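Local coordinates for protein bifunctional autolysin (Staphylococcus aureus subsp. aureus Mu50, PDB 6FXO) that probably cleaves the glycan strands of staphylococcal peptidoglycan as a family 73 glycoside hydrolase (N-acetylglucosaminidase) within a bifunctional autolysin that also has amidase activity, at residues D39-F42 and N43-K46; A55-P58 and A59-Y62; Y143-V146 and F147-A151; D213-W216 and A217-N220; I223-G226 and Y227-I231. All blocks are in the same frame, centred on the assembly; numbering follows the deposited sequence.

Contact 1: D39-F42 and N43-K46; sequences DANF and NDVK
Phe42 O takes two backbone N-H groups at the N-terminal end of helix 42-49: a sound bond from Lys46 N at 3.0 Å, with an N-H...O angle of 158°, and a weak one from Val45 N at 3.4 Å. Asn41, the N-cap residue, adds its own carbonyl, which receives weak bonds from Asp44 N at 3.2 Å and from Val45 N. Val45 N is thus shared weakly between Asn41 O and Phe42 O, and the i to i+4 pattern is firm only from Lys46 N to Phe42 O. Before the cap, Ala40 packs against the turn: its CB meets Asp44 CB at 3.5 Å and Val45 CG2 at 4.0 Å. The carboxylate of Asp44 has its main partner beyond the turn: OD2 makes a salt bridge with Arg32, which ties the helix start to the preceding loop. On another side of the turn, Phe42 points its ring away from its own amide nitrogen (chi1 -175°), which carries it along the helix in the direction of Lys46. Helix 14-22 backs this side through Gln19 and Ala18. The lysine chain, extended beyond CG, passes the ring at a slant, and its CD rests 3.8 Å from Phe42 CE1.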
loop_
_atom_site.group_PDB
_atom_site.type_symbol
_atom_site.label_atom_id
_atom_site.label_comp_id
_atom_site.label_asym_id
_atom_site.label_seq_id
_atom_site.Cartn_x
_atom_site.Cartn_y
_atom_site.Cartn_z
ATOM N N ASP A 39 23.416 -2.856 -7.064
ATOM C CA ASP A 39 23.325 -3.124 -5.642
ATOM C C ASP A 39 23.723 -1.966 -4.757
ATOM O O ASP A 39 24.721 -1.304 -5.016
ATOM C CB ASP A 39 24.090 -4.400 -5.249
ATOM C CG ASP A 39 24.712 -5.180 -6.392
ATOM O OD1 ASP A 39 23.990 -5.971 -7.035
ATOM O OD2 ASP A 39 25.931 -5.025 -6.618
ATOM N N ALA A 40 22.940 -1.742 -3.695
ATOM C CA ALA A 40 23.200 -0.667 -2.744
ATOM C C ALA A 40 24.339 -0.975 -1.762
ATOM O O ALA A 40 24.563 -2.131 -1.487
ATOM C CB ALA A 40 21.928 -0.356 -1.973
ATOM N N ASN A 41 25.040 0.056 -1.262
ATOM C CA ASN A 41 26.155 -0.101 -0.301
ATOM C C ASN A 41 25.640 -0.023 1.141
ATOM O O ASN A 41 24.439 0.142 1.337
ATOM C CB ASN A 41 27.334 0.848 -0.532
ATOM C CG ASN A 41 26.970 2.197 -1.028
ATOM O OD1 ASN A 41 26.678 3.083 -0.221
ATOM N ND2 ASN A 41 26.989 2.428 -2.332
ATOM N N PHE A 42 26.518 -0.169 2.152
ATOM C CA PHE A 42 26.043 -0.105 3.515
ATOM C C PHE A 42 25.398 1.223 3.812
ATOM O O PHE A 42 24.368 1.262 4.482
ATOM C CB PHE A 42 27.224 -0.363 4.448
ATOM C CG PHE A 42 26.908 -0.442 5.916
ATOM C CD1 PHE A 42 27.138 0.632 6.747
ATOM C CD2 PHE A 42 26.416 -1.610 6.470
ATOM C CE1 PHE A 42 26.886 0.546 8.108
ATOM C CE2 PHE A 42 26.164 -1.695 7.831
ATOM C CZ PHE A 42 26.402 -0.618 8.640
ATOM N N ASN A 43 25.974 2.317 3.300
ATOM C CA ASN A 43 25.351 3.600 3.586
ATOM C C ASN A 43 23.973 3.804 2.938
ATOM O O ASN A 43 23.110 4.472 3.501
ATOM C CB ASN A 43 26.316 4.744 3.245
ATOM C CG ASN A 43 27.201 5.149 4.408
ATOM O OD1 ASN A 43 28.157 4.437 4.731
ATOM N ND2 ASN A 43 26.985 6.292 5.072
ATOM N N ASP A 44 23.779 3.200 1.763
ATOM C CA ASP A 44 22.553 3.265 0.981
ATOM C C ASP A 44 21.358 2.624 1.684
ATOM O O ASP A 44 20.226 3.093 1.563
ATOM C CB ASP A 44 22.827 2.568 -0.357
ATOM C CG ASP A 44 23.302 3.479 -1.469
ATOM O OD1 ASP A 44 24.332 4.166 -1.277
ATOM O OD2 ASP A 44 22.710 3.435 -2.561
ATOM N N VAL A 45 21.632 1.552 2.426
ATOM C CA VAL A 45 20.634 0.804 3.172
ATOM C C VAL A 45 20.406 1.399 4.550
ATOM O O VAL A 45 19.277 1.450 5.007
ATOM C CB VAL A 45 21.091 -0.674 3.256
ATOM C CG1 VAL A 45 20.063 -1.527 3.991
ATOM C CG2 VAL A 45 21.354 -1.230 1.862
ATOM N N LYS A 46 21.492 1.839 5.203
ATOM C CA LYS A 46 21.493 2.443 6.526
ATOM C C LYS A 46 20.705 3.770 6.522
ATOM O O LYS A 46 20.105 4.133 7.529
ATOM C CB LYS A 46 22.976 2.584 6.979
ATOM C CG LYS A 46 23.426 3.762 7.855
ATOM C CD LYS A 46 24.993 3.810 7.872
ATOM C CE LYS A 46 25.650 4.864 8.752
ATOM N NZ LYS A 46 27.152 4.920 8.591
#

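Contact 2: A55-P58 and A59-Y62; sequences AQDP and ALKY
Asp57 reaches forward past Pro58 with its carboxylate to the next two backbone N-H groups and forms an Asx turn that leads into the 3-10 segment 60-62. With CG anti to the backbone N (chi1 -167°), Asp57 OD1 lies where Ala59 N and Leu60 N can both bond to it, each at 3.0 Å. They come from opposite faces of the carboxylate plane on its anti side, and the Leu60 bond is practically straight at 179°. Leu60 crosses the aspartate with its branch point, CG lying 3.5 Å from Asp57 CB. The main chain closes the same loop, Lys61 N bonding to Asp57 O at 2.9 Å. Lys61 holds CG between its own N and carbonyl carbon (chi1 54°), which sets CG 3.5 Å from Asp57 O before the extended chain runs out to a long, weak ion pair with Glu3. Tyr62 presents a ring edge to Pro58 O, with CD1 3.4 Å away; its hydroxyl bonds to Gly235 N, and its ring meets those of Tyr228 and Phe238. Two N-H groups on one oxygen would probably stabilise the negative charge of Asp57, and they fix the carboxylate's rotation just where helix 51-56 has given way to a turn.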
loop_
_atom_site.group_PDB
_atom_site.type_symbol
_atom_site.label_atom_id
_atom_site.label_comp_id
_atom_site.label_asym_id
_atom_site.label_seq_id
_atom_site.Cartn_x
_atom_site.Cartn_y
_atom_site.Cartn_z
ATOM N N ALA A 55 11.002 9.428 10.126
ATOM C CA ALA A 55 9.896 10.023 10.926
ATOM C C ALA A 55 9.784 11.581 10.879
ATOM O O ALA A 55 8.702 12.115 10.991
ATOM C CB ALA A 55 9.989 9.579 12.385
ATOM N N GLN A 56 10.886 12.254 10.708
ATOM C CA GLN A 56 10.935 13.715 10.644
ATOM C C GLN A 56 10.396 14.366 9.392
ATOM O O GLN A 56 10.039 15.524 9.409
ATOM C CB GLN A 56 12.314 14.253 11.025
ATOM C CG GLN A 56 12.835 13.646 12.322
ATOM C CD GLN A 56 13.775 14.578 13.031
ATOM O OE1 GLN A 56 13.511 15.065 14.136
ATOM N NE2 GLN A 56 14.859 14.903 12.357
ATOM N N ASP A 57 10.380 13.624 8.306
ATOM C CA ASP A 57 9.886 14.083 7.034
ATOM C C ASP A 57 8.373 13.841 6.914
ATOM O O ASP A 57 7.909 12.705 7.083
ATOM C CB ASP A 57 10.598 13.352 5.900
ATOM C CG ASP A 57 10.356 13.998 4.567
ATOM O OD1 ASP A 57 9.317 13.699 3.951
ATOM O OD2 ASP A 57 11.203 14.806 4.139
ATOM N N PRO A 58 7.609 14.898 6.636
ATOM C CA PRO A 58 6.137 14.772 6.492
ATOM C C PRO A 58 5.643 13.772 5.402
ATOM O O PRO A 58 4.543 13.245 5.576
ATOM C CB PRO A 58 5.684 16.182 6.042
ATOM C CG PRO A 58 6.872 17.108 6.333
ATOM C CD PRO A 58 8.091 16.210 6.136
ATOM N N ALA A 59 6.349 13.575 4.265
ATOM C CA ALA A 59 5.855 12.634 3.294
ATOM C C ALA A 59 6.398 11.255 3.710
ATOM O O ALA A 59 5.620 10.291 3.755
ATOM C CB ALA A 59 6.317 12.951 1.848
ATOM N N LEU A 60 7.706 11.213 4.058
ATOM C CA LEU A 60 8.327 9.944 4.478
ATOM C C LEU A 60 7.677 9.240 5.714
ATOM O O LEU A 60 7.656 8.023 5.718
ATOM C CB LEU A 60 9.875 10.023 4.677
ATOM C CG LEU A 60 10.818 10.672 3.596
ATOM C CD1 LEU A 60 12.260 10.370 3.966
ATOM C CD2 LEU A 60 10.645 10.146 2.209
ATOM N N LYS A 61 7.107 9.980 6.708
ATOM C CA LYS A 61 6.519 9.243 7.824
ATOM C C LYS A 61 5.332 8.351 7.400
ATOM O O LYS A 61 4.946 7.513 8.162
ATOM C CB LYS A 61 6.093 10.137 9.023
ATOM C CG LYS A 61 5.134 11.321 8.713
ATOM C CD LYS A 61 4.957 12.253 9.960
ATOM C CE LYS A 61 3.951 13.391 9.790
ATOM N NZ LYS A 61 3.824 14.299 10.992
ATOM N N TYR A 62 4.787 8.507 6.155
ATOM C CA TYR A 62 3.675 7.656 5.807
ATOM C C TYR A 62 3.973 6.184 5.715
ATOM O O TYR A 62 3.024 5.409 5.649
ATOM C CB TYR A 62 2.719 8.286 4.719
ATOM C CG TYR A 62 1.798 9.383 5.258
ATOM C CD1 TYR A 62 2.297 10.640 5.579
ATOM C CD2 TYR A 62 0.449 9.138 5.521
ATOM C CE1 TYR A 62 1.499 11.613 6.155
ATOM C CE2 TYR A 62 -0.395 10.133 6.100
ATOM C CZ TYR A 62 0.142 11.346 6.397
ATOM O OH TYR A 62 -0.693 12.343 6.848
#

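Contact 3: Y143-V146 and F147-A151; sequences YHNV and FGIAA
Asn145 OD1 receives the backbone N-H of Ile149 at 3.1 Å, spanning a bend in the loop that joins helices 123-126 and 158-166 of this lysozyme-clan domain. The N-H...O angle is 146°, and the donor sits well above the plane of the amide carbonyl rather than on a lone pair. The backbone of the same asparagine is tied across the bend by water: Asn145 O accepts from it at 2.8 Å, and Gly148 N gives it a weak bond. Side chain and main chain of one residue therefore both reach the far arm. At the apex, Val146 and Phe147 pack on each other. Val146 turns CG1 away from its carbonyl carbon (chi1 -57°), which leaves CG2 between the backbone N and the carbonyl carbon, 3.7 Å from Phe147 CD1, while Val146 O lies over one face of the phenyl ring. Gly148 follows with positive phi, and Ala151 N bonds back to Gly148 O in a further turn. In the next shell, helix 106-116 receives the Phe147 ring against Leu109, His112 and Ala113. Asn145 ND2 makes a weak bond to Gly160 O that helps set the amide's rotation, and the side chain touches Trp169. Ile149 lies against Tyr163 and Phe182, and its CG1 stands 3.6 Å from Asn145 OD1.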
loop_
_atom_site.group_PDB
_atom_site.type_symbol
_atom_site.label_atom_id
_atom_site.label_comp_id
_atom_site.label_asym_id
_atom_site.label_seq_id
_atom_site.Cartn_x
_atom_site.Cartn_y
_atom_site.Cartn_z
ATOM N N TYR A 143 -19.755 -7.139 -16.401
ATOM C CA TYR A 143 -19.340 -7.577 -15.072
ATOM C C TYR A 143 -18.018 -6.738 -14.844
ATOM O O TYR A 143 -17.409 -6.358 -15.832
ATOM C CB TYR A 143 -19.224 -9.127 -15.092
ATOM C CG TYR A 143 -20.558 -9.833 -15.326
ATOM C CD1 TYR A 143 -21.118 -9.938 -16.602
ATOM C CD2 TYR A 143 -21.273 -10.397 -14.275
ATOM C CE1 TYR A 143 -22.332 -10.572 -16.818
ATOM C CE2 TYR A 143 -22.491 -11.041 -14.477
ATOM C CZ TYR A 143 -23.021 -11.123 -15.753
ATOM O OH TYR A 143 -24.235 -11.746 -15.961
ATOM N N HIS A 144 -17.594 -6.445 -13.581
ATOM C CA HIS A 144 -16.386 -5.646 -13.240
ATOM C C HIS A 144 -15.242 -6.181 -12.345
ATOM O O HIS A 144 -15.414 -7.156 -11.629
ATOM C CB HIS A 144 -16.913 -4.358 -12.586
ATOM C CG HIS A 144 -17.870 -3.597 -13.420
ATOM N ND1 HIS A 144 -17.482 -2.485 -14.157
ATOM C CD2 HIS A 144 -19.193 -3.776 -13.651
ATOM C CE1 HIS A 144 -18.546 -2.030 -14.807
ATOM N NE2 HIS A 144 -19.581 -2.783 -14.526
ATOM N N ASN A 145 -14.069 -5.477 -12.366
ATOM C CA ASN A 145 -12.927 -5.888 -11.568
ATOM C C ASN A 145 -12.061 -4.730 -11.231
ATOM O O ASN A 145 -11.239 -4.328 -12.059
ATOM C CB ASN A 145 -12.059 -6.792 -12.357
ATOM C CG ASN A 145 -11.514 -7.874 -11.525
ATOM O OD1 ASN A 145 -10.880 -7.646 -10.477
ATOM N ND2 ASN A 145 -11.654 -9.059 -11.966
ATOM N N VAL A 146 -12.231 -4.169 -10.051
ATOM C CA VAL A 146 -11.343 -3.043 -9.800
ATOM C C VAL A 146 -10.015 -3.419 -9.125
ATOM O O VAL A 146 -9.191 -2.539 -8.849
ATOM C CB VAL A 146 -12.109 -1.949 -9.046
ATOM C CG1 VAL A 146 -13.343 -1.534 -9.833
ATOM C CG2 VAL A 146 -12.501 -2.427 -7.652
ATOM N N PHE A 147 -9.783 -4.701 -8.864
ATOM C CA PHE A 147 -8.541 -5.112 -8.205
ATOM C C PHE A 147 -7.543 -6.060 -8.914
ATOM O O PHE A 147 -6.617 -6.536 -8.269
ATOM C CB PHE A 147 -8.833 -5.647 -6.791
ATOM C CG PHE A 147 -9.033 -4.567 -5.757
ATOM C CD1 PHE A 147 -10.295 -4.253 -5.298
ATOM C CD2 PHE A 147 -7.954 -3.850 -5.255
ATOM C CE1 PHE A 147 -10.482 -3.245 -4.361
ATOM C CE2 PHE A 147 -8.144 -2.854 -4.327
ATOM C CZ PHE A 147 -9.405 -2.547 -3.881
ATOM N N GLY A 148 -7.734 -6.345 -10.201
ATOM C CA GLY A 148 -6.840 -7.218 -10.912
ATOM C C GLY A 148 -6.975 -8.634 -10.415
ATOM O O GLY A 148 -6.043 -9.405 -10.612
ATOM N N ILE A 149 -8.150 -9.001 -9.802
ATOM C CA ILE A 149 -8.266 -10.374 -9.313
ATOM C C ILE A 149 -8.110 -11.395 -10.429
ATOM O O ILE A 149 -8.731 -11.268 -11.486
ATOM C CB ILE A 149 -9.645 -10.554 -8.624
ATOM C CG1 ILE A 149 -9.889 -9.453 -7.584
ATOM C CG2 ILE A 149 -9.747 -11.940 -7.995
ATOM C CD1 ILE A 149 -8.891 -9.432 -6.444
ATOM N N ALA A 150 -7.290 -12.435 -10.153
ATOM C CA ALA A 150 -7.014 -13.515 -11.095
ATOM C C ALA A 150 -6.626 -12.985 -12.483
ATOM O O ALA A 150 -6.960 -13.601 -13.491
ATOM C CB ALA A 150 -8.224 -14.437 -11.196
ATOM N N ALA A 151 -5.905 -11.853 -12.523
ATOM C CA ALA A 151 -5.482 -11.249 -13.788
ATOM C C ALA A 151 -3.994 -11.293 -14.157
ATOM O O ALA A 151 -3.606 -10.700 -15.162
ATOM C CB ALA A 151 -5.979 -9.813 -13.859
HETATM O O HOH W 1 -8.414 -4.554 -11.943
#

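Contact 4: D213-W216 and A217-N220; sequences DVDW and ANIN
Asp215 O and Trp216 O take the backbone bonds that start helix 216-231. Ile219 N reaches Asp215 O at 2.8 Å, almost in line with the carbonyl, whereas Asn220 N comes to Trp216 O from above its carbonyl plane at 3.2 Å. The side-chain bonds add to these. Asn220 ND2 also donates to Trp216 O, at 2.6 Å, so one residue grips that oxygen with both its main-chain and its side-chain N-H. Asn218 ND2 gives a hydrogen, in the plane of its amide, to the anti side of Asp215 OD1 at 3.1 Å; the other end of that amide, OD1, is bonded to Gln63. Among the flat groups, Trp216 turns its indole away from the backbone N (chi1 -173°), to where Asn220 ND2 lies 3.1 Å above one face, toward the rim, with the amide plane tilted 50° from the ring. The ring also stacks with Tyr210. Just ahead, Asp213 OD1 accepts from Asp215 N at 2.9 Å, and Trp216 N bonds to Asp213 O, which closes the type I turn. That turn, from Asp213 to Trp216 and with its side-chain capping bond, leads into the first turn of helix 216-231 as an N-terminal cap.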
loop_
_atom_site.group_PDB
_atom_site.type_symbol
_atom_site.label_atom_id
_atom_site.label_comp_id
_atom_site.label_asym_id
_atom_site.label_seq_id
_atom_site.Cartn_x
_atom_site.Cartn_y
_atom_site.Cartn_z
ATOM N N ASP A 213 14.421 -2.967 -3.874
ATOM C CA ASP A 213 14.686 -1.527 -3.835
ATOM C C ASP A 213 14.625 -0.985 -2.410
ATOM O O ASP A 213 13.625 -1.135 -1.728
ATOM C CB ASP A 213 13.563 -0.834 -4.586
ATOM C CG ASP A 213 13.915 0.491 -5.192
ATOM O OD1 ASP A 213 14.548 1.318 -4.486
ATOM O OD2 ASP A 213 13.467 0.749 -6.325
ATOM N N VAL A 214 15.636 -0.268 -1.998
ATOM C CA VAL A 214 15.745 0.309 -0.705
ATOM C C VAL A 214 14.928 1.466 -0.513
ATOM O O VAL A 214 14.754 1.911 0.635
ATOM C CB VAL A 214 17.238 0.620 -0.450
ATOM C CG1 VAL A 214 18.073 -0.674 -0.668
ATOM C CG2 VAL A 214 17.712 1.740 -1.417
ATOM N N ASP A 215 14.418 2.011 -1.642
ATOM C CA ASP A 215 13.562 3.182 -1.656
ATOM C C ASP A 215 12.088 2.843 -1.782
ATOM O O ASP A 215 11.252 3.760 -1.722
ATOM C CB ASP A 215 13.989 4.206 -2.756
ATOM C CG ASP A 215 15.213 5.000 -2.358
ATOM O OD1 ASP A 215 15.133 5.769 -1.348
ATOM O OD2 ASP A 215 16.239 4.903 -3.075
ATOM N N TRP A 216 11.775 1.557 -1.944
ATOM C CA TRP A 216 10.374 1.159 -2.071
ATOM C C TRP A 216 9.364 1.656 -0.975
ATOM O O TRP A 216 8.258 1.916 -1.385
ATOM C CB TRP A 216 10.334 -0.357 -2.076
ATOM C CG TRP A 216 8.911 -0.955 -2.385
ATOM C CD1 TRP A 216 8.385 -1.277 -3.613
ATOM C CD2 TRP A 216 7.863 -1.231 -1.409
ATOM N NE1 TRP A 216 7.072 -1.742 -3.473
ATOM C CE2 TRP A 216 6.740 -1.709 -2.120
ATOM C CE3 TRP A 216 7.809 -1.132 -0.013
ATOM C CZ2 TRP A 216 5.564 -2.095 -1.474
ATOM C CZ3 TRP A 216 6.667 -1.551 0.646
ATOM C CH2 TRP A 216 5.554 -2.033 -0.091
ATOM N N ALA A 217 9.707 1.740 0.367
ATOM C CA ALA A 217 8.694 2.209 1.320
ATOM C C ALA A 217 8.644 3.725 1.188
ATOM O O ALA A 217 7.581 4.333 1.452
ATOM C CB ALA A 217 8.974 1.781 2.815
ATOM N N ASN A 218 9.797 4.328 0.879
ATOM C CA ASN A 218 9.823 5.794 0.714
ATOM C C ASN A 218 8.997 6.241 -0.528
ATOM O O ASN A 218 8.275 7.237 -0.482
ATOM C CB ASN A 218 11.248 6.375 0.527
ATOM C CG ASN A 218 12.247 6.056 1.593
ATOM O OD1 ASN A 218 11.915 6.127 2.781
ATOM N ND2 ASN A 218 13.529 5.809 1.260
ATOM N N ILE A 219 9.091 5.487 -1.610
ATOM C CA ILE A 219 8.338 5.888 -2.776
ATOM C C ILE A 219 6.872 5.743 -2.500
ATOM O O ILE A 219 6.126 6.689 -2.743
ATOM C CB ILE A 219 8.789 5.059 -3.997
ATOM C CG1 ILE A 219 10.117 5.577 -4.524
ATOM C CG2 ILE A 219 7.729 5.004 -5.103
ATOM C CD1 ILE A 219 10.596 4.563 -5.512
ATOM N N ASN A 220 6.472 4.537 -1.930
ATOM C CA ASN A 220 5.109 4.313 -1.638
ATOM C C ASN A 220 4.613 5.296 -0.546
ATOM O O ASN A 220 3.426 5.650 -0.557
ATOM C CB ASN A 220 4.891 2.842 -1.370
ATOM C CG ASN A 220 5.136 2.062 -2.676
ATOM O OD1 ASN A 220 4.249 2.111 -3.523
ATOM N ND2 ASN A 220 6.296 1.335 -2.943
#

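Contact 5: I223-G226 and Y227-I231; sequences IIKG and YYDKI
Lys225 sets CG opposite its main-chain nitrogen (chi1 -178°) and then bends at chi2 (-115°), which carries its chain across to Asp229, one turn further along helix 216-231. Asp229, with CG beside its backbone N (chi1 -59°), leans back to meet it. The lysine's aliphatic part makes the nearer approach: CE lies 3.2 Å from Asp229 OD2, while Lys225 NZ is 3.6 Å from that oxygen, a long salt bridge; the lysine also touches Ala59 and Tyr62. This i to i+4 pairing of opposite charges adds to the backbone bond from Asp229 N to Lys225 O, 3.1 Å long. On another face, Ile224 and Tyr228 lie side by side and point the same way. The methyl Ile224 CG2 touches the edge of the tyrosine ring in its plane, 3.7 Å from CD1, and both residues pack on Val107 of helix 106-116. The hydroxyl of Tyr228 is bonded to Asn105 and Gln71, which holds the ring at its far end. Tyr227 leaves the helix on the side of Ser111 and Leu114. Alpha-helical spacing runs through the whole segment: Tyr228 N bonds to Ile224 O at 3.0 Å, and Lys230 N reaches Gly226 O at 3.2 Å.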
loop_
_atom_site.group_PDB
_atom_site.type_symbol
_atom_site.label_atom_id
_atom_site.label_comp_id
_atom_site.label_asym_id
_atom_site.label_seq_id
_atom_site.Cartn_x
_atom_site.Cartn_y
_atom_site.Cartn_z
ATOM N N ILE A 223 3.485 8.421 -2.579
ATOM C CA ILE A 223 2.212 8.319 -3.238
ATOM C C ILE A 223 1.037 8.313 -2.273
ATOM O O ILE A 223 -0.048 8.760 -2.656
ATOM C CB ILE A 223 2.241 6.981 -3.993
ATOM C CG1 ILE A 223 3.366 6.882 -5.028
ATOM C CG2 ILE A 223 0.926 6.675 -4.620
ATOM C CD1 ILE A 223 3.383 5.359 -5.438
ATOM N N ILE A 224 1.210 7.804 -1.078
ATOM C CA ILE A 224 0.119 7.737 -0.098
ATOM C C ILE A 224 -0.161 9.052 0.480
ATOM O O ILE A 224 -1.307 9.421 0.652
ATOM C CB ILE A 224 0.377 6.700 1.045
ATOM C CG1 ILE A 224 0.217 5.259 0.587
ATOM C CG2 ILE A 224 -0.503 6.993 2.284
ATOM C CD1 ILE A 224 0.911 4.381 1.579
ATOM N N LYS A 225 0.879 9.738 0.813
ATOM C CA LYS A 225 0.670 11.016 1.371
ATOM C C LYS A 225 0.076 11.862 0.269
ATOM O O LYS A 225 -0.701 12.743 0.572
ATOM C CB LYS A 225 1.989 11.633 1.838
ATOM C CG LYS A 225 1.853 13.008 2.498
ATOM C CD LYS A 225 2.536 14.101 1.677
ATOM C CE LYS A 225 2.673 15.433 2.385
ATOM N NZ LYS A 225 3.539 16.383 1.623
ATOM N N GLY A 226 0.354 11.543 -1.014
ATOM C CA GLY A 226 -0.217 12.380 -2.074
ATOM C C GLY A 226 -1.719 12.199 -2.116
ATOM O O GLY A 226 -2.461 13.171 -2.279
ATOM N N TYR A 227 -2.166 10.997 -1.923
ATOM C CA TYR A 227 -3.571 10.806 -1.940
ATOM C C TYR A 227 -4.188 11.461 -0.703
ATOM O O TYR A 227 -5.261 12.002 -0.816
ATOM C CB TYR A 227 -3.987 9.291 -1.901
ATOM C CG TYR A 227 -3.646 8.499 -3.111
ATOM C CD1 TYR A 227 -4.397 8.600 -4.279
ATOM C CD2 TYR A 227 -2.523 7.690 -3.145
ATOM C CE1 TYR A 227 -4.032 7.932 -5.435
ATOM C CE2 TYR A 227 -2.154 7.012 -4.288
ATOM C CZ TYR A 227 -2.911 7.131 -5.433
ATOM O OH TYR A 227 -2.574 6.443 -6.564
ATOM N N TYR A 228 -3.516 11.440 0.471
ATOM C CA TYR A 228 -4.049 12.036 1.663
ATOM C C TYR A 228 -4.285 13.503 1.476
ATOM O O TYR A 228 -5.288 13.982 1.965
ATOM C CB TYR A 228 -3.129 11.866 2.909
ATOM C CG TYR A 228 -3.537 10.703 3.765
ATOM C CD1 TYR A 228 -2.955 9.433 3.591
ATOM C CD2 TYR A 228 -4.520 10.853 4.752
ATOM C CE1 TYR A 228 -3.360 8.345 4.376
ATOM C CE2 TYR A 228 -4.943 9.773 5.520
ATOM C CZ TYR A 228 -4.365 8.527 5.335
ATOM O OH TYR A 228 -4.798 7.494 6.138
ATOM N N ASP A 229 -3.382 14.196 0.831
ATOM C CA ASP A 229 -3.535 15.616 0.599
ATOM C C ASP A 229 -4.646 15.942 -0.387
ATOM O O ASP A 229 -5.272 16.965 -0.258
ATOM C CB ASP A 229 -2.226 16.272 0.123
ATOM C CG ASP A 229 -1.065 16.137 1.083
ATOM O OD1 ASP A 229 -1.292 16.236 2.305
ATOM O OD2 ASP A 229 0.086 16.030 0.609
ATOM N N LYS A 230 -4.860 15.067 -1.367
ATOM C CA LYS A 230 -5.892 15.314 -2.364
ATOM C C LYS A 230 -7.185 15.111 -1.744
ATOM O O LYS A 230 -8.106 15.865 -1.999
ATOM C CB LYS A 230 -5.747 14.381 -3.586
ATOM C CG LYS A 230 -5.037 15.076 -4.750
ATOM C CD LYS A 230 -5.584 14.745 -6.140
ATOM C CE LYS A 230 -4.798 15.331 -7.293
ATOM N NZ LYS A 230 -5.354 14.920 -8.621
ATOM N N ILE A 231 -7.276 14.058 -0.962
ATOM C CA ILE A 231 -8.459 13.699 -0.277
ATOM C C ILE A 231 -8.845 14.671 0.737
ATOM O O ILE A 231 -10.019 14.886 0.899
ATOM C CB ILE A 231 -8.296 12.316 0.352
ATOM C CG1 ILE A 231 -8.546 11.233 -0.658
ATOM C CG2 ILE A 231 -9.244 12.156 1.501
ATOM C CD1 ILE A 231 -8.030 9.936 -0.106
#

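From the N terminus, all five contacts close short stretches of chain one after another; none nests within or crosses another. Contact 1 starts helix 42-49, and contact 2 turns the chain after helix 51-56, their centres about 20 Å apart. Contact 3 bends a loop on the other side of the chain's centre from contacts 1, 2 and 4, its nearest atoms still about 11 Å from contact 5. Contacts 4 and 5 lie in series at the start and in the later turns of helix 216-231. That helix gathers the earlier pieces: Val214, just before it, packs on Ala40 and Val45 of contact 1, Asn218 meets Leu60 of contact 2, and Lys225 meets Ala59.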